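Local coordinates for LanC-like protein GCR2 (Arabidopsis thaliana, PDB 3T33) that binds zinc as a LanC-like protein and may play a role in abscisic acid signalling, at residues L90-Y95 and A138-C143. Residues are numbered along the deposited sequence; the frame is centred on the assembly and turned at random.
Sequences LLFKSY and AVAAKC
Two helices of the alpha-helical LanC-like fold, 84-98 and 130-144, pack side by side here through F92, Y95, V139, A140 and C143. The contact is largely buried and lies away from the zinc site. The helices run in the same general direction, with segment axes 32° apart. At closest the axes are 11.6 Å from each other, and two aromatic rings bridge that wide spacing. CG of F92 is anti to the backbone N (chi1 -171°), which carries the ring off its own helix toward helix 130-144. F92 CZ meets V139 CG1 at 3.7 Å, the two side chains crossing at about a right angle. F92 CE1 also comes near the backbone at A140 CA. C143 SG lies at the edge of the F92 ring, 4.0 Å from F92 CE1 and nearly in the ring plane. One turn on from F92, Y95 CE2 lies 4.1 Å from C143 CB, so C143 meets both rings. V139 also packs on L184 and H187 of helix 174-188. A140 reaches L108 of helix 101-118. No hydrogen bond links the two segments. Cohesion between them therefore comes from van der Waals packing and the edge-on sulfur-aromatic contact.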
loop_
_atom_site.group_PDB
_atom_site.type_symbol
_atom_site.label_atom_id
_atom_site.label_comp_id
_atom_site.label_asym_id
_atom_site.label_seq_id
_atom_site.Cartn_x
_atom_site.Cartn_y
_atom_site.Cartn_z
ATOM N N LEU A 90 10.947 5.865 -1.218
ATOM C CA LEU A 90 10.436 6.929 -2.091
ATOM C C LEU A 90 11.485 7.255 -3.178
ATOM O O LEU A 90 11.142 7.517 -4.353
ATOM C CB LEU A 90 10.069 8.148 -1.252
ATOM C CG LEU A 90 9.781 9.417 -2.119
ATOM C CD1 LEU A 90 8.574 9.214 -3.064
ATOM C CD2 LEU A 90 9.586 10.665 -1.197
ATOM N N LEU A 91 12.772 7.228 -2.776
ATOM C CA LEU A 91 13.902 7.500 -3.664
ATOM C C LEU A 91 14.069 6.404 -4.655
ATOM O O LEU A 91 14.378 6.648 -5.848
ATOM C CB LEU A 91 15.190 7.704 -2.836
ATOM C CG LEU A 91 15.276 9.137 -2.301
ATOM C CD1 LEU A 91 16.286 9.186 -1.210
ATOM C CD2 LEU A 91 15.699 10.067 -3.433
ATOM N N PHE A 92 13.901 5.178 -4.165
ATOM C CA PHE A 92 13.837 4.013 -5.058
ATOM C C PHE A 92 12.679 4.113 -6.128
ATOM O O PHE A 92 12.894 3.870 -7.304
ATOM C CB PHE A 92 13.734 2.702 -4.253
ATOM C CG PHE A 92 13.871 1.476 -5.107
ATOM C CD1 PHE A 92 15.080 1.166 -5.703
ATOM C CD2 PHE A 92 12.789 0.661 -5.360
ATOM C CE1 PHE A 92 15.208 0.059 -6.557
ATOM C CE2 PHE A 92 12.911 -0.454 -6.227
ATOM C CZ PHE A 92 14.151 -0.748 -6.804
ATOM N N LYS A 93 11.471 4.437 -5.702
ATOM C CA LYS A 93 10.346 4.593 -6.610
ATOM C C LYS A 93 10.649 5.702 -7.646
ATOM O O LYS A 93 10.306 5.607 -8.838
ATOM C CB LYS A 93 9.140 5.013 -5.785
ATOM C CG LYS A 93 7.966 5.396 -6.615
ATOM C CD LYS A 93 6.957 4.251 -6.771
ATOM C CE LYS A 93 7.066 3.615 -8.043
ATOM N NZ LYS A 93 6.268 2.342 -8.046
ATOM N N SER A 94 11.312 6.743 -7.196
ATOM C CA SER A 94 11.683 7.831 -8.073
ATOM C C SER A 94 12.737 7.409 -9.060
ATOM O O SER A 94 12.734 7.806 -10.224
ATOM C CB SER A 94 12.229 8.970 -7.247
ATOM O OG SER A 94 12.522 10.045 -8.102
ATOM N N TYR A 95 13.681 6.632 -8.592
ATOM C CA TYR A 95 14.606 6.071 -9.521
ATOM C C TYR A 95 13.846 5.189 -10.554
ATOM O O TYR A 95 14.162 5.218 -11.734
ATOM C CB TYR A 95 15.694 5.261 -8.763
ATOM C CG TYR A 95 16.393 4.293 -9.643
ATOM C CD1 TYR A 95 17.269 4.737 -10.654
ATOM C CD2 TYR A 95 16.114 2.940 -9.545
ATOM C CE1 TYR A 95 17.874 3.811 -11.540
ATOM C CE2 TYR A 95 16.692 2.029 -10.379
ATOM C CZ TYR A 95 17.582 2.461 -11.373
ATOM O OH TYR A 95 18.148 1.516 -12.198
ATOM N N ALA A 138 19.070 -4.986 -0.730
ATOM C CA ALA A 138 19.491 -5.988 -1.694
ATOM C C ALA A 138 18.968 -5.682 -3.113
ATOM O O ALA A 138 19.629 -5.928 -4.083
ATOM C CB ALA A 138 19.005 -7.414 -1.249
ATOM N N VAL A 139 17.773 -5.112 -3.200
ATOM C CA VAL A 139 17.173 -4.814 -4.505
ATOM C C VAL A 139 17.872 -3.589 -5.098
ATOM O O VAL A 139 18.299 -3.599 -6.242
ATOM C CB VAL A 139 15.616 -4.685 -4.389
ATOM C CG1 VAL A 139 15.042 -4.147 -5.689
ATOM C CG2 VAL A 139 14.980 -6.075 -4.062
ATOM N N ALA A 140 18.026 -2.548 -4.287
ATOM C CA ALA A 140 18.717 -1.326 -4.715
ATOM C C ALA A 140 20.141 -1.635 -5.170
ATOM O O ALA A 140 20.547 -1.137 -6.195
ATOM C CB ALA A 140 18.670 -0.250 -3.652
ATOM N N ALA A 141 20.851 -2.516 -4.456
ATOM C CA ALA A 141 22.210 -2.975 -4.859
ATOM C C ALA A 141 22.256 -3.752 -6.157
ATOM O O ALA A 141 23.202 -3.628 -6.932
ATOM C CB ALA A 141 22.902 -3.796 -3.723
ATOM N N LYS A 142 21.265 -4.607 -6.357
ATOM C CA LYS A 142 21.117 -5.307 -7.616
ATOM C C LYS A 142 20.905 -4.280 -8.746
ATOM O O LYS A 142 21.500 -4.398 -9.802
ATOM C CB LYS A 142 19.951 -6.333 -7.551
ATOM C CG LYS A 142 20.136 -7.615 -8.401
ATOM C CD LYS A 142 21.509 -8.260 -8.144
ATOM C CE LYS A 142 21.740 -9.589 -8.866
ATOM N NZ LYS A 142 23.124 -10.071 -8.522
ATOM N N CYS A 143 20.092 -3.254 -8.531
ATOM C CA CYS A 143 19.872 -2.294 -9.627
ATOM C C CYS A 143 21.166 -1.555 -9.953
ATOM O O CYS A 143 21.508 -1.366 -11.129
ATOM C CB CYS A 143 18.742 -1.325 -9.308
ATOM S SG CYS A 143 17.175 -2.178 -9.168
#